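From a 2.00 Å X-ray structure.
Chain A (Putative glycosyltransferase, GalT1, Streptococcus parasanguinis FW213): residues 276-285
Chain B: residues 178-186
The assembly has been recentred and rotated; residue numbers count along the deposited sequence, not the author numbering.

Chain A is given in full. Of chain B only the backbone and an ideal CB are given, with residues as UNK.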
ATOM      1  N   ILE A 276      21.587   3.363   4.137  1.00 24.35           N
ATOM      2  CA  ILE A 276      22.825   3.167   3.397  1.00 25.81           C
ATOM      3  C   ILE A 276      23.069   4.178   2.274  1.00 25.30           C
ATOM      4  O   ILE A 276      24.187   4.659   2.119  1.00 28.49           O
ATOM      5  CB  ILE A 276      22.962   1.706   2.911  1.00 30.36           C
ATOM      6  CG1 ILE A 276      22.869   0.763   4.107  1.00 30.66           C
ATOM      7  CG2 ILE A 276      24.280   1.501   2.171  1.00 28.80           C
ATOM      8  CD1 ILE A 276      23.928   1.021   5.192  1.00 25.88           C
ATOM      9  N   GLU A 277      22.044   4.531   1.501  1.00 23.13           N
ATOM     10  CA  GLU A 277      22.267   5.529   0.459  1.00 29.54           C
ATOM     11  C   GLU A 277      22.629   6.897   1.062  1.00 27.34           C
ATOM     12  O   GLU A 277      23.506   7.607   0.560  1.00 29.15           O
ATOM     13  CB  GLU A 277      21.071   5.671  -0.480  1.00 33.89           C
ATOM     14  CG  GLU A 277      21.335   6.717  -1.550  1.00 48.21           C
ATOM     15  CD  GLU A 277      20.265   6.762  -2.614  1.00 58.90           C
ATOM     16  OE1 GLU A 277      19.068   6.830  -2.263  1.00 65.36           O
ATOM     17  OE2 GLU A 277      20.624   6.724  -3.807  1.00 58.67           O
ATOM     18  N   LEU A 278      21.963   7.251   2.155  1.00 26.08           N
ATOM     19  CA  LEU A 278      22.290   8.485   2.859  1.00 25.72           C
ATOM     20  C   LEU A 278      23.727   8.450   3.371  1.00 26.03           C
ATOM     21  O   LEU A 278      24.467   9.427   3.227  1.00 26.48           O
ATOM     22  CB  LEU A 278      21.305   8.709   4.004  1.00 27.63           C
ATOM     23  CG  LEU A 278      21.483   9.998   4.789  1.00 30.24           C
ATOM     24  CD1 LEU A 278      21.303  11.195   3.853  1.00 33.10           C
ATOM     25  CD2 LEU A 278      20.469  10.016   5.917  1.00 36.23           C
ATOM     26  N   TYR A 279      24.132   7.319   3.952  1.00 21.31           N
ATOM     27  CA  TYR A 279      25.505   7.182   4.437  1.00 21.94           C
ATOM     28  C   TYR A 279      26.515   7.409   3.316  1.00 21.01           C
ATOM     29  O   TYR A 279      27.491   8.144   3.478  1.00 26.13           O
ATOM     30  CB  TYR A 279      25.715   5.817   5.121  1.00 28.34           C
ATOM     31  CG  TYR A 279      27.043   5.143   4.810  1.00 29.80           C
ATOM     32  CD1 TYR A 279      28.184   5.425   5.552  1.00 38.43           C
ATOM     33  CD2 TYR A 279      27.145   4.219   3.780  1.00 35.33           C
ATOM     34  CE1 TYR A 279      29.399   4.804   5.264  1.00 37.98           C
ATOM     35  CE2 TYR A 279      28.353   3.601   3.484  1.00 39.92           C
ATOM     36  CZ  TYR A 279      29.469   3.896   4.230  1.00 40.13           C
ATOM     37  OH  TYR A 279      30.660   3.272   3.928  1.00 49.42           O
ATOM     38  N   GLN A 280      26.258   6.794   2.170  1.00 23.19           N
ATOM     39  CA  GLN A 280      27.137   6.917   1.016  1.00 28.58           C
ATOM     40  C   GLN A 280      27.270   8.383   0.589  1.00 25.20           C
ATOM     41  O   GLN A 280      28.380   8.867   0.340  1.00 24.97           O
ATOM     42  CB  GLN A 280      26.603   6.052  -0.135  1.00 31.79           C
ATOM     43  CG  GLN A 280      27.346   6.200  -1.461  1.00 45.65           C
ATOM     44  CD  GLN A 280      26.611   7.075  -2.500  1.00 53.12           C
ATOM     45  OE1 GLN A 280      25.405   6.931  -2.745  1.00 41.32           O
ATOM     46  NE2 GLN A 280      27.358   7.979  -3.128  1.00 54.60           N
ATOM     47  N   GLN A 281      26.141   9.091   0.525  1.00 23.29           N
ATOM     48  CA  GLN A 281      26.133  10.469   0.044  1.00 25.92           C
ATOM     49  C   GLN A 281      26.898  11.388   0.987  1.00 21.75           C
ATOM     50  O   GLN A 281      27.739  12.181   0.547  1.00 20.83           O
ATOM     51  CB  GLN A 281      24.691  10.968  -0.178  1.00 24.02           C
ATOM     52  CG  GLN A 281      24.003  10.353  -1.417  1.00 33.72           C
ATOM     53  CD  GLN A 281      24.480  10.967  -2.744  1.00 54.02           C
ATOM     54  OE1 GLN A 281      24.867  12.145  -2.802  1.00 55.82           O
ATOM     55  NE2 GLN A 281      24.449  10.165  -3.817  1.00 59.24           N
ATOM     56  N   CYS A 282      26.614  11.268   2.284  1.00 19.43           N
ATOM     57  CA  CYS A 282      27.266  12.096   3.296  1.00 23.66           C
ATOM     58  C   CYS A 282      28.753  11.830   3.423  1.00 23.02           C
ATOM     59  O   CYS A 282      29.553  12.758   3.568  1.00 22.42           O
ATOM     60  CB  CYS A 282      26.612  11.883   4.664  1.00 30.90           C
ATOM     61  SG  CYS A 282      24.978  12.657   4.803  1.00 36.52           S
ATOM     62  N   CYS A 283      29.130  10.558   3.408  1.00 23.25           N
ATOM     63  CA  CYS A 283      30.549  10.224   3.461  1.00 25.46           C
ATOM     64  C   CYS A 283      31.307  10.719   2.253  1.00 24.22           C
ATOM     65  O   CYS A 283      32.453  11.143   2.373  1.00 26.51           O
ATOM     66  CB  CYS A 283      30.755   8.720   3.623  1.00 32.98           C
ATOM     67  SG  CYS A 283      30.348   8.197   5.275  1.00 49.17           S
ATOM     68  N   ASN A 284      30.680  10.658   1.086  1.00 20.86           N
ATOM     69  CA  ASN A 284      31.324  11.161  -0.123  1.00 20.90           C
ATOM     70  C   ASN A 284      31.512  12.670  -0.051  1.00 24.13           C
ATOM     71  O   ASN A 284      32.583  13.179  -0.375  1.00 26.66           O
ATOM     72  CB  ASN A 284      30.530  10.770  -1.368  1.00 24.24           C
ATOM     73  CG  ASN A 284      30.992  11.506  -2.621  1.00 30.42           C
ATOM     74  OD1 ASN A 284      32.160  11.443  -3.010  1.00 29.12           O
ATOM     75  ND2 ASN A 284      30.066  12.193  -3.266  1.00 23.00           N
ATOM     76  N   LYS A 285      30.461  13.370   0.374  1.00 20.13           N
ATOM     77  CA  LYS A 285      30.507  14.810   0.546  1.00 22.53           C
ATOM     78  C   LYS A 285      31.596  15.206   1.544  1.00 29.25           C
ATOM     79  O   LYS A 285      32.374  16.128   1.293  1.00 25.53           O
ATOM     80  CB  LYS A 285      29.122  15.363   0.948  1.00 19.35           C
ATOM     81  CG  LYS A 285      28.144  15.401  -0.226  1.00 26.92           C
ATOM     82  CD  LYS A 285      26.845  16.153   0.100  1.00 35.45           C
ATOM     83  CE  LYS A 285      25.661  15.203   0.214  1.00 38.93           C
ATOM     84  NZ  LYS A 285      24.336  15.907   0.291  1.00 31.63           N
TER
ATOM     85  N   UNK B 178      35.686   6.808  -8.907  1.00 24.84           N
ATOM     86  CA  UNK B 178      34.353   6.393  -8.455  1.00 25.30           C
ATOM     87  C   UNK B 178      34.250   5.925  -6.990  1.00 32.21           C
ATOM     88  O   UNK B 178      33.160   5.551  -6.532  1.00 28.53           O
ATOM     89  CB  UNK B 178      33.866   5.260  -9.360  1.00 25.30           C
ATOM     90  N   UNK B 179      35.364   5.945  -6.260  1.00 33.26           N
ATOM     91  CA  UNK B 179      35.325   5.609  -4.830  1.00 32.62           C
ATOM     92  C   UNK B 179      34.295   6.462  -4.079  1.00 30.97           C
ATOM     93  O   UNK B 179      34.438   7.690  -3.974  1.00 31.88           O
ATOM     94  CB  UNK B 179      36.709   5.797  -4.206  1.00 32.62           C
ATOM     95  N   UNK B 180      33.249   5.809  -3.578  1.00 29.59           N
ATOM     96  CA  UNK B 180      32.236   6.492  -2.795  1.00 28.18           C
ATOM     97  C   UNK B 180      31.247   7.301  -3.611  1.00 34.06           C
ATOM     98  O   UNK B 180      30.384   7.981  -3.044  1.00 28.02           O
ATOM     99  CB  UNK B 180      32.918   7.414  -1.782  1.00 28.18           C
ATOM    100  N   UNK B 181      31.366   7.237  -4.936  1.00 26.17           N
ATOM    101  CA  UNK B 181      30.452   7.966  -5.809  1.00 23.15           C
ATOM    102  C   UNK B 181      29.493   7.021  -6.527  1.00 29.43           C
ATOM    103  O   UNK B 181      29.928   6.126  -7.261  1.00 33.45           O
ATOM    104  CB  UNK B 181      31.240   8.788  -6.831  1.00 23.15           C
ATOM    105  N   UNK B 182      28.193   7.222  -6.311  1.00 26.18           N
ATOM    106  CA  UNK B 182      27.143   6.444  -6.977  1.00 24.91           C
ATOM    107  C   UNK B 182      26.013   7.370  -7.370  1.00 29.25           C
ATOM    108  O   UNK B 182      25.837   8.431  -6.762  1.00 23.54           O
ATOM    109  CB  UNK B 182      26.627   5.319  -6.077  1.00 24.91           C
ATOM    110  N   UNK B 183      25.255   6.979  -8.395  1.00 18.43           N
ATOM    111  CA  UNK B 183      24.068   7.722  -8.786  1.00 20.44           C
ATOM    112  C   UNK B 183      22.988   7.470  -7.729  1.00 23.59           C
ATOM    113  O   UNK B 183      22.840   6.348  -7.264  1.00 24.72           O
ATOM    114  CB  UNK B 183      23.591   7.315 -10.182  1.00 20.44           C
ATOM    115  N   UNK B 184      22.235   8.516  -7.357  1.00 32.57           N
ATOM    116  CA  UNK B 184      21.138   8.436  -6.376  1.00 34.30           C
ATOM    117  C   UNK B 184      19.925   7.645  -6.870  1.00 30.08           C
ATOM    118  O   UNK B 184      19.431   7.884  -7.967  1.00 29.44           O
ATOM    119  CB  UNK B 184      20.689   9.848  -5.995  1.00 34.30           C
ATOM    120  N   UNK B 185      19.439   6.721  -6.048  1.00 27.97           N
ATOM    121  CA  UNK B 185      18.388   5.796  -6.459  1.00 36.98           C
ATOM    122  C   UNK B 185      17.023   6.447  -6.622  1.00 45.09           C
ATOM    123  O   UNK B 185      16.676   7.388  -5.904  1.00 44.94           O
ATOM    124  CB  UNK B 185      18.282   4.659  -5.441  1.00 36.98           C
ATOM    125  N   UNK B 186      16.265   5.949  -7.598  1.00 45.28           N
ATOM    126  CA  UNK B 186      14.884   6.348  -7.806  1.00 54.33           C
ATOM    127  C   UNK B 186      14.732   7.777  -8.280  1.00 61.06           C
ATOM    128  O   UNK B 186      13.625   8.242  -8.547  1.00 65.39           O
ATOM    129  CB  UNK B 186      14.093   6.159  -6.510  1.00 54.33           C
TER

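Chain A offers one face of a helix, with Glu277(A), Gln280(A) and Asn284(A) pointing toward chain B and the amide of Gln281(A) reaching in from a CA-to-CB bond that points away. Against it, chain B makes a turn and then runs extended from 181 to 185, so much of the recognition can pass through its backbone.

Position 178 lies out of reach of the helix, and chain A sets no rule; it is Phe178(B), whose carbonyl starts a type II turn closed by the amide of 181. Position 179 points sideways into space free of the helix, where many residues, polar ones included, would serve; it is Glu179(B), extended and barely touching chain A.

Position 180 is more telling. Its phi of 77° favours glycine by itself, with asparagine a lesser option, and an ideal CB would sit 4.1 Å from CB of Asn284(A), close but not a clash. The residue is Gly180(B). Its O accepts a hydrogen bond from NE2 of Gln280(A) at 3.0 Å and lies 3.3 Å from CB of Asn284(A), so the backbone settles directly on the helix.

At 181 the CA-to-CB bond points away, and the backbone angles are extended, which suits beta-branched as well as other aliphatic side chains. Ile181(B) fills it; although directed away, its side chain still lies near the end of Asn284(A).

Position 182 points sideways, its ideal CB 3.9 Å from OE1 of Gln280(A). A long or polar side chain able to bend off the helix would fit. Arg182(B) does so: its end leads away, and NH1 donates to O of Ile181(B) at 2.7 Å and, weakly, to O of Phe178(B) at 3.0 Å, bracing the turn that presents the carbonyl of Gly180(B).

Position 183 points away, leaving its identity free of chain A. It is Phe183(B). Water 1 lies 2.7 Å from O of Phe183(B) and 2.6 Å from OE2 of Glu277(A), bridging the two.

At 184, phi of -69° and psi of 131° admit proline among many others, and the ideal CB is 3.8 Å from OE2 of Glu277(A), favouring something compact. It is Pro184(B); CA of Pro184(B) lies 3.1 Å from OE2 of Glu277(A).

At 185 the amide faces the carboxylate, which excludes proline; CA-to-CB points sideways, the ideal CB 3.5 Å from OE2 of Glu277(A), so aliphatic, polar or basic side chains would suit better than acidic ones. In Leu185(B), N donates to OE2 of Glu277(A) at 2.5 Å; CD2 of Leu185(B), 3.1 Å from OE2 of Glu277(A), makes a tight contact, not a polar bond. Position 186 makes no contact; its phi of 68° favours glycine, and Gly186(B) is found.

Chain B 178-186: FEGIRFPLG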
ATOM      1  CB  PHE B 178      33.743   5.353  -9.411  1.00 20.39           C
ATOM      2  CG  PHE B 178      33.248   5.948 -10.700  1.00 25.64           C
ATOM      3  CD1 PHE B 178      31.928   6.345 -10.834  1.00 24.37           C
ATOM      4  CD2 PHE B 178      34.116   6.142 -11.762  1.00 25.81           C
ATOM      5  CE1 PHE B 178      31.473   6.909 -12.011  1.00 26.73           C
ATOM      6  CE2 PHE B 178      33.672   6.698 -12.947  1.00 25.33           C
ATOM      7  CZ  PHE B 178      32.354   7.089 -13.074  1.00 26.62           C
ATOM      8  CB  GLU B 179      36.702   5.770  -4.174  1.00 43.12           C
ATOM      9  CG  GLU B 179      36.677   5.454  -2.669  1.00 62.41           C
ATOM     10  CD  GLU B 179      37.972   5.798  -1.934  1.00 72.85           C
ATOM     11  OE1 GLU B 179      38.847   6.484  -2.511  1.00 72.91           O
ATOM     12  OE2 GLU B 179      38.106   5.381  -0.763  1.00 80.91           O
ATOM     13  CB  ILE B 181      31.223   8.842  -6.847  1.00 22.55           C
ATOM     14  CG1 ILE B 181      31.961   9.987  -6.135  1.00 24.55           C
ATOM     15  CG2 ILE B 181      30.250   9.424  -7.854  1.00 25.44           C
ATOM     16  CD1 ILE B 181      32.844  10.837  -7.055  1.00 22.47           C
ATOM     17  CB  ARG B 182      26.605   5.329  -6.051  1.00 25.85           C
ATOM     18  CG  ARG B 182      27.609   4.193  -5.777  1.00 31.37           C
ATOM     19  CD  ARG B 182      28.054   3.506  -7.074  1.00 36.40           C
ATOM     20  NE  ARG B 182      28.945   2.365  -6.847  1.00 35.05           N
ATOM     21  CZ  ARG B 182      30.271   2.450  -6.745  1.00 41.07           C
ATOM     22  NH1 ARG B 182      30.887   3.629  -6.831  1.00 29.43           N
ATOM     23  NH2 ARG B 182      30.988   1.349  -6.550  1.00 42.05           N
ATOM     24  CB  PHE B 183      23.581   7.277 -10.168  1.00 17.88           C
ATOM     25  CG  PHE B 183      24.554   7.597 -11.285  1.00 22.15           C
ATOM     26  CD1 PHE B 183      25.621   6.751 -11.556  1.00 21.34           C
ATOM     27  CD2 PHE B 183      24.416   8.758 -12.035  1.00 23.00           C
ATOM     28  CE1 PHE B 183      26.541   7.048 -12.575  1.00 24.18           C
ATOM     29  CE2 PHE B 183      25.331   9.064 -13.056  1.00 25.16           C
ATOM     30  CZ  PHE B 183      26.388   8.200 -13.319  1.00 22.10           C
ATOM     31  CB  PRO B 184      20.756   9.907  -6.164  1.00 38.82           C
ATOM     32  CG  PRO B 184      21.193  10.584  -7.425  1.00 38.96           C
ATOM     33  CD  PRO B 184      22.479   9.901  -7.787  1.00 28.07           C
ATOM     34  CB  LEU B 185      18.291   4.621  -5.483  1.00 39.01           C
ATOM     35  CG  LEU B 185      19.367   3.540  -5.600  1.00 47.11           C
ATOM     36  CD1 LEU B 185      19.967   3.511  -7.007  1.00 44.88           C
ATOM     37  CD2 LEU B 185      20.452   3.691  -4.558  1.00 54.74           C
TER
HETATM   38  O   HOH W   1      22.887   5.764  -4.660  1.00 38.66           O
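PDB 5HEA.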